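Local coordinates for A-type flavoprotein (Giardia intestinalis, PDB 2Q9U), which scavenges oxygen as a flavodiiron protein, probably passing electrons from its flavin mononucleotide to a mu-oxo-diiron centre in a beta-lactamase-like domain, at residues 16-21 / 43-48; 262-267 / 290-295. One frame throughout, in Å; residues are numbered along the deposited sequence.

Overall arrangement
The two contacts lie in the two domains of the chain, on opposite sides of its centre, with centres 46 Å and nearest atoms about 30 Å apart. Contact 1 comes first in sequence and closes before contact 2 opens. It pairs strands 17-24 and 39-46, antiparallel neighbours in a mixed sheet of the beta-lactamase-like domain that carries the diiron site. Contact 2 joins strands 258-263 and 287-292 at one side of the parallel flavodoxin-like sheet, where the chain leaves the strand to bind FMN. Residues of contact 2 meet E87 and D89 of a second subunit, both diiron-pocket residues, consistent with the flavin of one subunit working beside the diiron site of another.

Contact 1 (16-21 / 43-48); sequences GVYWVG and SYFIDD
Four main-chain hydrogen bonds hold 16-21 against 43-48 as antiparallel strands. Y18 and F45 form the hydrogen-bonded pair, each N-H reaching the other's carbonyl in its plane at 2.8 Å (Y18 N to F45 O, F45 N to Y18 O). D47 N adds a nearly straight bond to G16 O (172°), whereas V20 N meets S43 O from above the carbonyl plane. G16 has a positive phi, which glycine adopts easily.

On one face the aromatic side chains of Y18 and F45 run side by side, and CD1 of Y18 lies 3.9 Å from CD2 of F45, at the edge of the phenylalanine ring. V20 crosses F45, its CG1 against CB of F45, while its CG2 sits 3.5 Å from OG of S43. The phenol suits a partly exposed position on this face: its OH can bond the water that also donates to D47 OD2.

V17, W19, Y44 and I46 take the other face. With CG anti to its backbone N (chi1 -179°), W19 turns the edge of its five-membered ring toward the face of Y44 in an offset edge-to-face pair, planes at 73° and CD1 of W19 3.9 Å from CE1 of Y44.

Further out, N42 OD1 holds W19 NE1, and Y44 OH reaches S228 O. The buried hydroxyl of S43 is bonded to D55 O. Helix 62-72 packs on Y18, V20 and F45 through C72 and R68. Strands 17-24 and 39-46 are antiparallel neighbours in a mixed sheet of the alpha-beta/beta-alpha sandwich of the metallo-beta-lactamase fold.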
ATOM      1  N   GLY A  16     -12.475  12.241  40.155  1.00 14.05           N
ATOM      2  CA  GLY A  16     -13.819  12.471  39.638  1.00 13.24           C
ATOM      3  C   GLY A  16     -13.903  12.719  38.131  1.00 13.22           C
ATOM      4  O   GLY A  16     -14.968  13.079  37.650  1.00 13.16           O
ATOM      5  N   VAL A  17     -12.790  12.549  37.392  1.00 12.62           N
ATOM      6  CA  VAL A  17     -12.778  12.771  35.918  1.00 12.38           C
ATOM      7  C   VAL A  17     -12.292  11.492  35.245  1.00 12.42           C
ATOM      8  O   VAL A  17     -11.179  11.032  35.503  1.00 13.41           O
ATOM      9  CB  VAL A  17     -11.958  14.028  35.470  1.00 12.42           C
ATOM     10  CG1 VAL A  17     -12.057  14.269  33.944  1.00 12.83           C
ATOM     11  CG2 VAL A  17     -12.396  15.324  36.240  1.00 11.50           C
ATOM     12  N   TYR A  18     -13.159  10.901  34.429  1.00 12.18           N
ATOM     13  CA  TYR A  18     -12.931   9.582  33.855  1.00 12.72           C
ATOM     14  C   TYR A  18     -12.796   9.667  32.349  1.00 12.82           C
ATOM     15  O   TYR A  18     -13.565  10.385  31.696  1.00 11.87           O
ATOM     16  CB  TYR A  18     -14.088   8.643  34.196  1.00 14.09           C
ATOM     17  CG  TYR A  18     -14.253   8.352  35.676  1.00 14.98           C
ATOM     18  CD1 TYR A  18     -14.786   9.304  36.540  1.00 15.85           C
ATOM     19  CD2 TYR A  18     -13.887   7.121  36.198  1.00 15.49           C
ATOM     20  CE1 TYR A  18     -14.940   9.030  37.923  1.00 19.05           C
ATOM     21  CE2 TYR A  18     -14.037   6.834  37.584  1.00 16.24           C
ATOM     22  CZ  TYR A  18     -14.575   7.795  38.421  1.00 17.61           C
ATOM     23  OH  TYR A  18     -14.739   7.550  39.772  1.00 18.95           O
ATOM     24  N   TRP A  19     -11.843   8.913  31.810  1.00 12.11           N
ATOM     25  CA  TRP A  19     -11.736   8.748  30.355  1.00 11.32           C
ATOM     26  C   TRP A  19     -12.790   7.777  29.891  1.00 10.30           C
ATOM     27  O   TRP A  19     -12.849   6.620  30.345  1.00  9.95           O
ATOM     28  CB  TRP A  19     -10.336   8.277  29.977  1.00 11.33           C
ATOM     29  CG  TRP A  19     -10.089   8.090  28.532  1.00 10.59           C
ATOM     30  CD1 TRP A  19      -9.661   9.040  27.639  1.00 11.84           C
ATOM     31  CD2 TRP A  19     -10.231   6.873  27.790  1.00 10.15           C
ATOM     32  NE1 TRP A  19      -9.524   8.484  26.394  1.00 11.87           N
ATOM     33  CE2 TRP A  19      -9.868   7.156  26.455  1.00 11.48           C
ATOM     34  CE3 TRP A  19     -10.614   5.565  28.135  1.00 12.51           C
ATOM     35  CZ2 TRP A  19      -9.865   6.177  25.452  1.00 10.75           C
ATOM     36  CZ3 TRP A  19     -10.631   4.580  27.134  1.00 10.33           C
ATOM     37  CH2 TRP A  19     -10.252   4.898  25.808  1.00 10.79           C
ATOM     38  N   VAL A  20     -13.646   8.247  28.984  1.00  9.86           N
ATOM     39  CA  VAL A  20     -14.690   7.394  28.416  1.00  9.73           C
ATOM     40  C   VAL A  20     -14.630   7.441  26.854  1.00 10.40           C
ATOM     41  O   VAL A  20     -15.633   7.269  26.181  1.00 10.22           O
ATOM     42  CB  VAL A  20     -16.088   7.775  28.941  1.00 10.25           C
ATOM     43  CG1 VAL A  20     -16.217   7.451  30.470  1.00  8.58           C
ATOM     44  CG2 VAL A  20     -16.445   9.241  28.602  1.00  8.72           C
ATOM     45  N   GLY A  21     -13.425   7.660  26.317  1.00  9.93           N
ATOM     46  CA  GLY A  21     -13.246   7.777  24.875  1.00 10.17           C
ATOM     47  C   GLY A  21     -13.036   6.416  24.247  1.00  8.79           C
ATOM     48  O   GLY A  21     -13.354   5.383  24.833  1.00 10.35           O
ATOM     49  N   SER A  43     -13.135  11.345  25.207  1.00  9.20           N
ATOM     50  CA  SER A  43     -14.323  11.953  25.784  1.00  8.38           C
ATOM     51  C   SER A  43     -14.147  11.771  27.279  1.00  8.83           C
ATOM     52  O   SER A  43     -13.493  10.836  27.681  1.00  8.76           O
ATOM     53  CB  SER A  43     -15.570  11.188  25.329  1.00  7.73           C
ATOM     54  OG  SER A  43     -16.721  11.654  26.031  1.00  9.64           O
ATOM     55  N   TYR A  44     -14.749  12.638  28.091  1.00  8.81           N
ATOM     56  CA  TYR A  44     -14.505  12.585  29.541  1.00  9.32           C
ATOM     57  C   TYR A  44     -15.819  12.634  30.308  1.00 10.34           C
ATOM     58  O   TYR A  44     -16.724  13.327  29.897  1.00 10.06           O
ATOM     59  CB  TYR A  44     -13.596  13.736  29.987  1.00  9.98           C
ATOM     60  CG  TYR A  44     -12.253  13.650  29.298  1.00  9.36           C
ATOM     61  CD1 TYR A  44     -11.264  12.784  29.776  1.00  9.77           C
ATOM     62  CD2 TYR A  44     -12.016  14.353  28.114  1.00  9.23           C
ATOM     63  CE1 TYR A  44     -10.023  12.673  29.103  1.00 11.15           C
ATOM     64  CE2 TYR A  44     -10.799  14.237  27.433  1.00  9.61           C
ATOM     65  CZ  TYR A  44      -9.814  13.392  27.938  1.00  9.86           C
ATOM     66  OH  TYR A  44      -8.594  13.296  27.270  1.00 11.24           O
ATOM     67  N   PHE A  45     -15.888  11.880  31.407  1.00  9.51           N
ATOM     68  CA  PHE A  45     -17.033  11.941  32.290  1.00 11.03           C
ATOM     69  C   PHE A  45     -16.641  12.580  33.615  1.00 10.91           C
ATOM     70  O   PHE A  45     -15.684  12.133  34.253  1.00 11.55           O
ATOM     71  CB  PHE A  45     -17.622  10.547  32.514  1.00 10.53           C
ATOM     72  CG  PHE A  45     -18.637  10.521  33.628  1.00 12.06           C
ATOM     73  CD1 PHE A  45     -19.941  10.984  33.415  1.00 13.05           C
ATOM     74  CD2 PHE A  45     -18.259  10.118  34.915  1.00 12.44           C
ATOM     75  CE1 PHE A  45     -20.872  11.018  34.477  1.00 13.87           C
ATOM     76  CE2 PHE A  45     -19.180  10.139  35.967  1.00 15.10           C
ATOM     77  CZ  PHE A  45     -20.483  10.566  35.748  1.00 13.08           C
ATOM     78  N   ILE A  46     -17.386  13.613  34.019  1.00 11.62           N
ATOM     79  CA  ILE A  46     -17.162  14.311  35.282  1.00 11.87           C
ATOM     80  C   ILE A  46     -18.232  13.884  36.290  1.00 13.11           C
ATOM     81  O   ILE A  46     -19.434  14.128  36.092  1.00 13.10           O
ATOM     82  CB  ILE A  46     -17.168  15.841  35.125  1.00 12.27           C
ATOM     83  CG1 ILE A  46     -16.168  16.259  34.041  1.00 11.55           C
ATOM     84  CG2 ILE A  46     -16.816  16.522  36.500  1.00 12.53           C
ATOM     85  CD1 ILE A  46     -16.354  17.691  33.552  1.00 10.86           C
ATOM     86  N   ASP A  47     -17.781  13.255  37.371  1.00 13.28           N
ATOM     87  CA  ASP A  47     -18.675  12.774  38.419  1.00 15.46           C
ATOM     88  C   ASP A  47     -18.982  13.957  39.332  1.00 15.84           C
ATOM     89  O   ASP A  47     -18.216  14.242  40.254  1.00 17.70           O
ATOM     90  CB  ASP A  47     -17.972  11.655  39.210  1.00 15.53           C
ATOM     91  CG  ASP A  47     -18.805  11.130  40.370  1.00 20.36           C
ATOM     92  OD1 ASP A  47     -19.986  11.530  40.506  1.00 22.90           O
ATOM     93  OD2 ASP A  47     -18.264  10.311  41.150  1.00 24.25           O
ATOM     94  N   ASP A  48     -20.091  14.648  39.087  1.00 15.83           N
ATOM     95  CA  ASP A  48     -20.474  15.762  39.948  1.00 15.78           C
ATOM     96  C   ASP A  48     -21.996  15.722  40.178  1.00 16.23           C
ATOM     97  O   ASP A  48     -22.676  14.780  39.744  1.00 15.16           O
ATOM     98  CB  ASP A  48     -20.014  17.107  39.357  1.00 16.12           C
ATOM     99  CG  ASP A  48     -19.624  18.125  40.432  1.00 17.47           C
ATOM    100  OD1 ASP A  48     -20.198  18.097  41.559  1.00 18.11           O
ATOM    101  OD2 ASP A  48     -18.737  18.958  40.152  1.00 16.46           O
TER
HETATM  102  O   HOH W   1     -15.676   9.824  41.175  1.00 27.64           O

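Contact 2 (262-267 / 290-295); sequences VLDSMY and LLEMTS. With FMN (flavin mononucleotide), chain F.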
ATOM      1  N   VAL A 262      12.313  17.762  -0.809  1.00  9.62           N
ATOM      2  CA  VAL A 262      11.118  17.001  -1.161  1.00 10.14           C
ATOM      3  C   VAL A 262      11.148  16.814  -2.681  1.00 11.05           C
ATOM      4  O   VAL A 262      11.301  17.789  -3.429  1.00 10.61           O
ATOM      5  CB  VAL A 262       9.818  17.747  -0.753  1.00 10.95           C
ATOM      6  CG1 VAL A 262       8.559  16.954  -1.176  1.00 10.88           C
ATOM      7  CG2 VAL A 262       9.801  17.999   0.779  1.00 10.96           C
ATOM      8  N   LEU A 263      11.046  15.574  -3.145  1.00 11.35           N
ATOM      9  CA  LEU A 263      11.152  15.372  -4.584  1.00 11.06           C
ATOM     10  C   LEU A 263      10.437  14.136  -5.061  1.00 11.98           C
ATOM     11  O   LEU A 263       9.954  13.320  -4.270  1.00 11.44           O
ATOM     12  CB  LEU A 263      12.632  15.295  -5.046  1.00 10.33           C
ATOM     13  CG  LEU A 263      13.411  13.998  -4.770  1.00 12.76           C
ATOM     14  CD1 LEU A 263      14.581  13.812  -5.737  1.00 16.88           C
ATOM     15  CD2 LEU A 263      13.861  13.900  -3.322  1.00 13.93           C
ATOM     16  N   ASP A 264      10.406  13.991  -6.376  1.00 11.83           N
ATOM     17  CA  ASP A 264      10.118  12.696  -6.948  1.00 14.59           C
ATOM     18  C   ASP A 264      11.072  12.557  -8.144  1.00 15.28           C
ATOM     19  O   ASP A 264      11.653  13.534  -8.602  1.00 16.43           O
ATOM     20  CB  ASP A 264       8.645  12.604  -7.372  1.00 14.59           C
ATOM     21  CG  ASP A 264       8.132  11.163  -7.454  1.00 17.26           C
ATOM     22  OD1 ASP A 264       8.965  10.218  -7.520  1.00 19.16           O
ATOM     23  OD2 ASP A 264       6.891  10.982  -7.482  1.00 17.73           O
ATOM     24  N   SER A 265      11.236  11.350  -8.643  1.00 17.06           N
ATOM     25  CA  SER A 265      12.225  11.096  -9.692  1.00 16.89           C
ATOM     26  C   SER A 265      11.718   9.856 -10.430  1.00 17.30           C
ATOM     27  O   SER A 265      11.089   9.019  -9.828  1.00 18.26           O
ATOM     28  CB  SER A 265      13.609  10.843  -9.043  1.00 16.80           C
ATOM     29  OG  SER A 265      14.638  10.702 -10.020  1.00 18.82           O
ATOM     30  N   MET A 266      11.999   9.742 -11.724  1.00 16.44           N
ATOM     31  CA  MET A 266      11.599   8.578 -12.518  1.00 17.34           C
ATOM     32  C   MET A 266      12.759   7.607 -12.795  1.00 16.71           C
ATOM     33  O   MET A 266      12.597   6.377 -12.681  1.00 17.21           O
ATOM     34  CB  MET A 266      10.980   9.060 -13.825  1.00 16.29           C
ATOM     35  CG  MET A 266       9.670   9.792 -13.579  1.00 17.31           C
ATOM     36  SD  MET A 266       8.859  10.330 -15.084  1.00 19.42           S
ATOM     37  CE  MET A 266       9.971  11.621 -15.619  1.00 20.44           C
ATOM     38  N   TYR A 267      13.913   8.152 -13.182  1.00 16.74           N
ATOM     39  CA  TYR A 267      15.108   7.323 -13.426  1.00 17.27           C
ATOM     40  C   TYR A 267      16.280   7.678 -12.497  1.00 18.18           C
ATOM     41  O   TYR A 267      17.401   7.210 -12.693  1.00 18.35           O
ATOM     42  CB  TYR A 267      15.535   7.369 -14.898  1.00 17.46           C
ATOM     43  CG  TYR A 267      14.642   6.551 -15.810  1.00 17.35           C
ATOM     44  CD1 TYR A 267      14.895   5.176 -16.028  1.00 19.88           C
ATOM     45  CD2 TYR A 267      13.556   7.139 -16.462  1.00 14.19           C
ATOM     46  CE1 TYR A 267      14.064   4.393 -16.876  1.00 18.34           C
ATOM     47  CE2 TYR A 267      12.716   6.374 -17.313  1.00 16.47           C
ATOM     48  CZ  TYR A 267      12.982   4.997 -17.504  1.00 18.13           C
ATOM     49  OH  TYR A 267      12.162   4.247 -18.337  1.00 19.68           O
ATOM     50  N   LEU A 290      15.755  13.821   3.399  1.00 11.50           N
ATOM     51  CA  LEU A 290      15.305  13.680   2.027  1.00 12.35           C
ATOM     52  C   LEU A 290      14.001  12.908   2.022  1.00 11.76           C
ATOM     53  O   LEU A 290      13.928  11.810   2.590  1.00 12.22           O
ATOM     54  CB  LEU A 290      16.379  12.940   1.196  1.00 12.10           C
ATOM     55  CG  LEU A 290      16.065  12.653  -0.299  1.00 15.39           C
ATOM     56  CD1 LEU A 290      17.357  12.644  -1.056  1.00 16.88           C
ATOM     57  CD2 LEU A 290      15.328  11.327  -0.526  1.00 18.63           C
ATOM     58  N   LEU A 291      12.987  13.474   1.373  1.00 10.62           N
ATOM     59  CA  LEU A 291      11.669  12.862   1.271  1.00 10.78           C
ATOM     60  C   LEU A 291      11.339  12.671  -0.196  1.00 11.82           C
ATOM     61  O   LEU A 291      11.123  13.655  -0.900  1.00 12.12           O
ATOM     62  CB  LEU A 291      10.592  13.774   1.916  1.00  9.85           C
ATOM     63  CG  LEU A 291      10.743  14.102   3.400  1.00 10.17           C
ATOM     64  CD1 LEU A 291       9.549  14.949   3.842  1.00 10.75           C
ATOM     65  CD2 LEU A 291      10.806  12.795   4.212  1.00 10.13           C
ATOM     66  N   GLU A 292      11.293  11.421  -0.658  1.00 11.50           N
ATOM     67  CA  GLU A 292      10.899  11.159  -2.038  1.00 12.80           C
ATOM     68  C   GLU A 292       9.474  10.619  -2.074  1.00 12.33           C
ATOM     69  O   GLU A 292       9.143   9.695  -1.321  1.00 11.69           O
ATOM     70  CB  GLU A 292      11.852  10.162  -2.697  1.00 13.69           C
ATOM     71  CG  GLU A 292      11.682  10.053  -4.218  1.00 15.96           C
ATOM     72  CD  GLU A 292      13.036   9.907  -4.919  1.00 20.98           C
ATOM     73  OE1 GLU A 292      14.026  10.534  -4.456  1.00 21.60           O
ATOM     74  OE2 GLU A 292      13.105   9.160  -5.925  1.00 21.09           O
ATOM     75  N   MET A 293       8.642  11.181  -2.956  1.00 12.63           N
ATOM     76  CA  MET A 293       7.197  10.970  -2.831  1.00 12.90           C
ATOM     77  C   MET A 293       6.780   9.519  -3.051  1.00 13.03           C
ATOM     78  O   MET A 293       5.775   9.093  -2.499  1.00 13.84           O
ATOM     79  CB  MET A 293       6.378  11.932  -3.702  1.00 13.02           C
ATOM     80  CG  MET A 293       6.582  13.424  -3.330  1.00 13.01           C
ATOM     81  SD  MET A 293       6.305  13.788  -1.569  1.00 17.41           S
ATOM     82  CE  MET A 293       4.570  13.546  -1.300  1.00 18.60           C
ATOM     83  N   THR A 294       7.563   8.762  -3.806  1.00 13.26           N
ATOM     84  CA  THR A 294       7.287   7.317  -3.917  1.00 13.29           C
ATOM     85  C   THR A 294       7.481   6.505  -2.619  1.00 13.51           C
ATOM     86  O   THR A 294       7.035   5.357  -2.537  1.00 14.06           O
ATOM     87  CB  THR A 294       8.094   6.674  -5.031  1.00 13.10           C
ATOM     88  OG1 THR A 294       9.487   6.973  -4.864  1.00 15.30           O
ATOM     89  CG2 THR A 294       7.605   7.152  -6.406  1.00 13.48           C
ATOM     90  N   SER A 295       8.158   7.074  -1.622  1.00 12.62           N
ATOM     91  CA  SER A 295       8.330   6.406  -0.331  1.00 12.98           C
ATOM     92  C   SER A 295       7.970   7.304   0.844  1.00 14.28           C
ATOM     93  O   SER A 295       8.341   7.015   1.982  1.00 16.90           O
ATOM     94  CB  SER A 295       9.763   5.890  -0.169  1.00 13.06           C
ATOM     95  OG  SER A 295      10.693   6.911  -0.486  1.00 13.48           O
TER
HETATM   96  N1  FMN F 601      11.304  15.854 -20.631  1.00 19.68           N
HETATM   97  C2  FMN F 601      10.890  17.093 -21.021  1.00 19.27           C
HETATM   98  O2  FMN F 601      11.729  17.995 -21.185  1.00 20.57           O
HETATM   99  N3  FMN F 601       9.550  17.327 -21.262  1.00 19.73           N
HETATM  100  C4  FMN F 601       8.600  16.336 -21.076  1.00 19.31           C
HETATM  101  O4  FMN F 601       7.415  16.652 -21.174  1.00 16.51           O
HETATM  102  C4A FMN F 601       9.017  15.058 -20.661  1.00 18.17           C
HETATM  103  N5  FMN F 601       8.122  14.008 -20.488  1.00 18.96           N
HETATM  104  C5A FMN F 601       8.600  12.763 -20.090  1.00 20.41           C
HETATM  105  C6  FMN F 601       7.712  11.697 -19.910  1.00 20.29           C
HETATM  106  C7  FMN F 601       8.173  10.433 -19.502  1.00 20.32           C
HETATM  107  C7M FMN F 601       7.203   9.281 -19.523  1.00 22.03           C
HETATM  108  C8  FMN F 601       9.533  10.223 -19.280  1.00 19.96           C
HETATM  109  C8M FMN F 601      10.057   8.916 -18.738  1.00 21.77           C
HETATM  110  C9  FMN F 601      10.421  11.282 -19.464  1.00 19.80           C
HETATM  111  C9A FMN F 601       9.967  12.551 -19.867  1.00 19.23           C
HETATM  112  N10 FMN F 601      10.859  13.608 -20.038  1.00 19.59           N
HETATM  113  C10 FMN F 601      10.390  14.836 -20.455  1.00 19.73           C
HETATM  114  C1' FMN F 601      12.333  13.445 -19.814  1.00 20.22           C
HETATM  115  C2' FMN F 601      12.698  13.425 -18.332  1.00 20.40           C
HETATM  116  O2' FMN F 601      12.480  14.685 -17.701  1.00 19.57           O
HETATM  117  C3' FMN F 601      14.145  12.927 -18.276  1.00 20.66           C
HETATM  118  O3' FMN F 601      14.116  11.533 -18.542  1.00 20.13           O
HETATM  119  C4' FMN F 601      14.844  13.146 -16.951  1.00 19.49           C
HETATM  120  O4' FMN F 601      16.232  12.882 -17.105  1.00 22.70           O
HETATM  121  C5' FMN F 601      14.302  12.226 -15.864  1.00 21.09           C
HETATM  122  O5' FMN F 601      14.833  12.628 -14.613  1.00 16.94           O
HETATM  123  P   FMN F 601      15.014  11.530 -13.475  1.00 20.20           P
HETATM  124  O1P FMN F 601      15.208  12.306 -12.184  1.00 17.49           O
HETATM  125  O2P FMN F 601      13.764  10.699 -13.448  1.00 20.92           O
HETATM  126  O3P FMN F 601      16.213  10.637 -13.748  1.00 17.30           O
HETATM  127  O   HOH W   2      10.821   7.901  -6.764  1.00 31.67           O
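L290 packs just ahead of the first bridge, its CG 3.9 Å from CD2 of L263, and both leucines pack on A274 of helix 269-283. L291 turns its side chain to the opposite face, beside V262; its carbonyl accepts L263 N at 3.0 Å, nearly along the C=O axis.

E292 comes next, directly across from L263. CG lies anti to the backbone N (chi1 -168°), and a bend at chi2 lays the carboxylate obliquely over the leucine, OE1 3.5 Å from L263 CG. This buried acid is not left without partners, since OE1 bonds H271 ND1 and OE2 accepts a water at 2.7 Å. The same water can donate to D264 OD1 and is hydrogen-bonded to T294 OG1. D264 OD1 and E292 OE2 are 4.6 Å apart, a proximity that might raise the pKa of one acid.

The parallel strands are the two ends of a right-handed beta-alpha-beta crossover through helix 269-283, the opening unit of the flavodoxin-like fold, and the loop after its first strand holds the FMN phosphate. There the hydroxyl of S265 donates to O1P, while the N-H groups of M266 and Y267 converge on O2P, the latter nearly straight at 169°. D264 OD1 accepts S265 N, which helps fix the start of this loop, and D264 OD2 is hydrogen-bonded to S325 OG.

At M293 the N-H closes on L263 O at 2.8 Å; the flexible side chain, bent at chi2 and chi3, brings SD against V262 CG1. T294 sets its methyl CG2 across D264, 3.5 Å from OD1, and S295 N turns back to E292 O.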